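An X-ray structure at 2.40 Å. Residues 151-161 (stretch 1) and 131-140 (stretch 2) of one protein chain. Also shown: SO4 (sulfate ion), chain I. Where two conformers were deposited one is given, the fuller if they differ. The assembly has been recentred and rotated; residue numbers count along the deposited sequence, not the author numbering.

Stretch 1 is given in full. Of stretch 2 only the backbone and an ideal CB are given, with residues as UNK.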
# COMPACT_ATOMS: atom_id res chain seq x y z
N LYS A 151 4.51 -9.83 3.98
CA LYS A 151 5.93 -9.54 4.29
C LYS A 151 6.36 -8.11 3.95
O LYS A 151 7.22 -7.57 4.64
CB LYS A 151 6.90 -10.53 3.61
CG LYS A 151 6.30 -11.73 2.85
CD LYS A 151 7.32 -12.22 1.81
CE LYS A 151 7.20 -13.68 1.44
NZ LYS A 151 7.82 -14.57 2.46
N VAL A 152 5.79 -7.52 2.89
CA VAL A 152 6.08 -6.13 2.47
C VAL A 152 5.48 -5.16 3.49
O VAL A 152 6.15 -4.23 3.94
CB VAL A 152 5.59 -5.84 1.03
CG1 VAL A 152 5.79 -4.36 0.64
CG2 VAL A 152 6.30 -6.75 0.02
N VAL A 153 4.22 -5.43 3.88
CA VAL A 153 3.47 -4.68 4.87
C VAL A 153 4.23 -4.68 6.21
O VAL A 153 4.46 -3.61 6.77
CB VAL A 153 2.01 -5.21 5.00
CG1 VAL A 153 1.16 -4.30 5.91
CG2 VAL A 153 1.37 -5.34 3.62
N LEU A 154 4.69 -5.86 6.65
CA LEU A 154 5.47 -6.05 7.87
C LEU A 154 6.78 -5.24 7.85
O LEU A 154 7.06 -4.58 8.85
CB LEU A 154 5.76 -7.54 8.07
CG LEU A 154 6.64 -7.92 9.27
CD1 LEU A 154 5.94 -7.65 10.60
CD2 LEU A 154 7.12 -9.34 9.15
N HIS A 155 7.55 -5.30 6.73
CA HIS A 155 8.82 -4.57 6.55
C HIS A 155 8.62 -3.06 6.57
O HIS A 155 9.46 -2.35 7.13
CB HIS A 155 9.57 -4.98 5.25
CG HIS A 155 10.98 -4.44 5.14
ND1 HIS A 155 12.09 -5.26 5.29
CD2 HIS A 155 11.41 -3.19 4.84
CE1 HIS A 155 13.15 -4.48 5.11
NE2 HIS A 155 12.79 -3.22 4.85
N VAL A 156 7.51 -2.55 5.99
CA VAL A 156 7.23 -1.11 5.99
C VAL A 156 6.94 -0.64 7.43
O VAL A 156 7.51 0.36 7.87
CB VAL A 156 6.08 -0.71 5.03
CG1 VAL A 156 5.56 0.70 5.33
CG2 VAL A 156 6.50 -0.84 3.58
N LEU A 157 6.06 -1.39 8.16
CA LEU A 157 5.67 -1.13 9.55
C LEU A 157 6.85 -1.20 10.52
O LEU A 157 6.88 -0.46 11.50
CB LEU A 157 4.51 -2.05 10.00
CG LEU A 157 3.16 -1.83 9.31
CD1 LEU A 157 2.14 -2.79 9.80
CD2 LEU A 157 2.68 -0.42 9.50
N GLU A 158 7.84 -2.05 10.21
CA GLU A 158 9.08 -2.16 10.98
C GLU A 158 9.80 -0.80 11.00
O GLU A 158 10.02 -0.29 12.09
CB GLU A 158 10.00 -3.22 10.40
CG GLU A 158 9.65 -4.64 10.79
CD GLU A 158 10.77 -5.62 10.52
OE1 GLU A 158 11.89 -5.39 11.03
OE2 GLU A 158 10.53 -6.62 9.80
N TRP A 159 10.10 -0.19 9.83
CA TRP A 159 10.78 1.11 9.80
C TRP A 159 9.85 2.26 10.16
O TRP A 159 10.29 3.24 10.75
CB TRP A 159 11.54 1.38 8.50
CG TRP A 159 10.73 1.39 7.23
CD1 TRP A 159 10.70 0.41 6.28
CD2 TRP A 159 9.99 2.51 6.69
NE1 TRP A 159 9.95 0.82 5.19
CE2 TRP A 159 9.48 2.10 5.43
CE3 TRP A 159 9.74 3.83 7.13
CZ2 TRP A 159 8.69 2.95 4.64
CZ3 TRP A 159 8.95 4.65 6.34
CH2 TRP A 159 8.44 4.22 5.11
N LEU A 160 8.56 2.13 9.83
CA LEU A 160 7.55 3.15 10.15
C LEU A 160 7.39 3.34 11.65
O LEU A 160 7.29 4.48 12.11
CB LEU A 160 6.22 2.78 9.49
CG LEU A 160 5.18 3.87 9.31
CD1 LEU A 160 5.55 4.81 8.16
CD2 LEU A 160 3.83 3.26 9.04
N LEU A 161 7.40 2.21 12.43
CA LEU A 161 7.25 2.23 13.88
C LEU A 161 8.56 2.22 14.66
O LEU A 161 8.67 2.94 15.65
CB LEU A 161 6.37 1.06 14.35
CG LEU A 161 4.91 0.97 13.82
CD1 LEU A 161 4.31 -0.37 14.21
CD2 LEU A 161 4.03 2.12 14.36
N UNK A 131 3.74 13.89 1.20
CA UNK A 131 4.22 13.06 0.11
C UNK A 131 4.23 11.60 0.54
O UNK A 131 3.79 10.74 -0.22
CB UNK A 131 5.62 13.50 -0.34
N UNK A 132 4.67 11.32 1.78
CA UNK A 132 4.72 9.98 2.33
C UNK A 132 3.34 9.33 2.51
O UNK A 132 3.25 8.12 2.34
CB UNK A 132 5.45 10.02 3.68
N UNK A 133 2.28 10.11 2.84
CA UNK A 133 0.92 9.57 3.02
C UNK A 133 0.39 8.86 1.76
O UNK A 133 -0.26 7.83 1.89
CB UNK A 133 -0.04 10.70 3.41
N UNK A 134 0.74 9.38 0.55
CA UNK A 134 0.39 8.79 -0.77
C UNK A 134 0.91 7.36 -0.91
O UNK A 134 0.21 6.53 -1.48
CB UNK A 134 0.96 9.65 -1.90
N UNK A 135 2.11 7.07 -0.33
CA UNK A 135 2.73 5.74 -0.36
C UNK A 135 2.02 4.77 0.56
O UNK A 135 1.68 3.65 0.16
CB UNK A 135 4.21 5.83 0.03
N UNK A 136 1.82 5.21 1.81
CA UNK A 136 1.14 4.47 2.89
C UNK A 136 -0.31 4.18 2.48
O UNK A 136 -0.75 3.04 2.64
CB UNK A 136 1.18 5.26 4.20
N UNK A 137 -1.02 5.15 1.88
CA UNK A 137 -2.38 4.91 1.37
C UNK A 137 -2.34 3.76 0.33
O UNK A 137 -3.03 2.74 0.50
CB UNK A 137 -2.96 6.18 0.75
N UNK A 138 -1.46 3.90 -0.67
CA UNK A 138 -1.26 2.89 -1.70
C UNK A 138 -0.97 1.50 -1.10
O UNK A 138 -1.64 0.53 -1.50
CB UNK A 138 -0.11 3.31 -2.62
N UNK A 139 -0.06 1.40 -0.09
CA UNK A 139 0.26 0.13 0.59
C UNK A 139 -1.01 -0.55 1.15
O UNK A 139 -1.17 -1.77 0.99
CB UNK A 139 1.26 0.38 1.72
N UNK A 140 -1.89 0.25 1.76
CA UNK A 140 -3.17 -0.19 2.32
C UNK A 140 -4.14 -0.71 1.28
O UNK A 140 -4.71 -1.78 1.45
CB UNK A 140 -3.83 0.96 3.08
S SO4 I . -4.84 14.97 -0.93
O1 SO4 I . -4.52 13.56 -0.76
O2 SO4 I . -4.91 15.29 -2.36
O3 SO4 I . -3.79 15.78 -0.30
O4 SO4 I . -6.13 15.28 -0.33

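The two helices run roughly antiparallel, at 149°, with axes no nearer than 11.4 Å. Across so wide a gap, no ideal CB of stretch 2 has an atom of stretch 1 within 5.5 Å, so whatever touches must reach.

Position 131 is out of reach of stretch 1; many residues would suit. It is K131, which makes no contact there.

At 132 the CA-to-CB bond points toward stretch 1, and the nearest feature is the six-membered end of the W159 indole. A short side chain would fall short; a long aliphatic, a methionine or a long amide could arrive. The residue is Q132, with chi1 t and chi2 p, and its NE2 lies 3.7 Å from W159 CH2, approaching the ring obliquely, so NE2 can lie against the ring with its hydrogen bond made elsewhere in the structure.

Position 133 lies beyond stretch 1, but a sulfate sits off this side of the helix, which favours lysine or arginine. K133 extends to it: NZ donates to sulfate O3 at 2.8 Å, with a weak second bond from NZ to O1 at 2.9 Å. The ion probably comes from the crystallisation liquor.

Position 134 is out of reach, with helical angles that many residues accept; it is A134. Position 135 is equally permissive, and it is N135.

At 136 the CB points sideways, yet methyl groups of V156 and L160 lie to one side of that bond, within reach of a longer chain. An apolar chain long enough to bend inward is wanted: isoleucine, leucine or methionine. I136, with both chi angles m, brings CD1 to 3.9 Å from L160 CD1 and 4.2 Å from V156 CG1, so one methyl serves both neighbours.

Positions 137 and 138 are out of reach, and stretch 1 sets no preference between polar and apolar. They are N137 and F138.

Position 139 points toward stretch 1 where the backbones come closest, its CA 7.2 Å from V153 CA. V152, V153 and V156 offer an apolar surface without a donor or charge among their side chains; leucine or methionine would suit, perhaps isoleucine. L139, chi1 t and chi2 p, has the largest covered area in stretch 2. Its CD2 packs 3.7 Å from V156 CG1, while CD1 lies 4.1 Å from V152 CG1 and 4.3 Å from V153 CG2.

At 140 an ideal CB would sit 3.2 Å from N137 O, a near-ordinary helical distance that does not call for glycine; the angles suit many residues. G140 has no side chain and makes no contact with stretch 1.

Stretch 2 131-140: KQKANINFLG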
# COMPACT_ATOMS: atom_id res chain seq x y z
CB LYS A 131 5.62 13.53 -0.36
CG LYS A 131 5.60 14.92 -1.05
CD LYS A 131 7.00 15.47 -1.41
CE LYS A 131 7.26 16.87 -0.89
NZ LYS A 131 6.81 17.95 -1.84
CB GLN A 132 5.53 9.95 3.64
CG GLN A 132 6.05 8.55 4.05
CD GLN A 132 7.12 7.97 3.13
OE1 GLN A 132 6.92 7.79 1.92
NE2 GLN A 132 8.27 7.63 3.68
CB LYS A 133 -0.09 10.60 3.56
CG LYS A 133 -0.34 11.80 2.66
CD LYS A 133 -1.76 12.33 2.77
CE LYS A 133 -2.05 13.23 1.59
NZ LYS A 133 -3.27 14.03 1.83
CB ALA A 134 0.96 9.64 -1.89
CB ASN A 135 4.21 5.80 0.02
CG ASN A 135 5.10 6.30 -1.08
OD1 ASN A 135 5.78 7.32 -0.94
ND2 ASN A 135 5.12 5.62 -2.19
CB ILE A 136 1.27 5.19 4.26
CG1 ILE A 136 2.74 5.60 4.57
CG2 ILE A 136 0.69 4.32 5.40
CD1 ILE A 136 3.82 4.44 4.72
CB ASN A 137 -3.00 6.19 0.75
CG ASN A 137 -4.42 6.00 0.23
OD1 ASN A 137 -5.27 5.36 0.87
ND2 ASN A 137 -4.71 6.57 -0.93
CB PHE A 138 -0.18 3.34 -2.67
CG PHE A 138 0.02 2.47 -3.89
CD1 PHE A 138 -1.07 1.91 -4.56
CD2 PHE A 138 1.28 2.26 -4.41
CE1 PHE A 138 -0.89 1.14 -5.71
CE2 PHE A 138 1.46 1.51 -5.57
CZ PHE A 138 0.37 0.94 -6.20
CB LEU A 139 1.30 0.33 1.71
CG LEU A 139 1.78 -0.95 2.44
CD1 LEU A 139 2.75 -1.78 1.58
CD2 LEU A 139 2.43 -0.61 3.76
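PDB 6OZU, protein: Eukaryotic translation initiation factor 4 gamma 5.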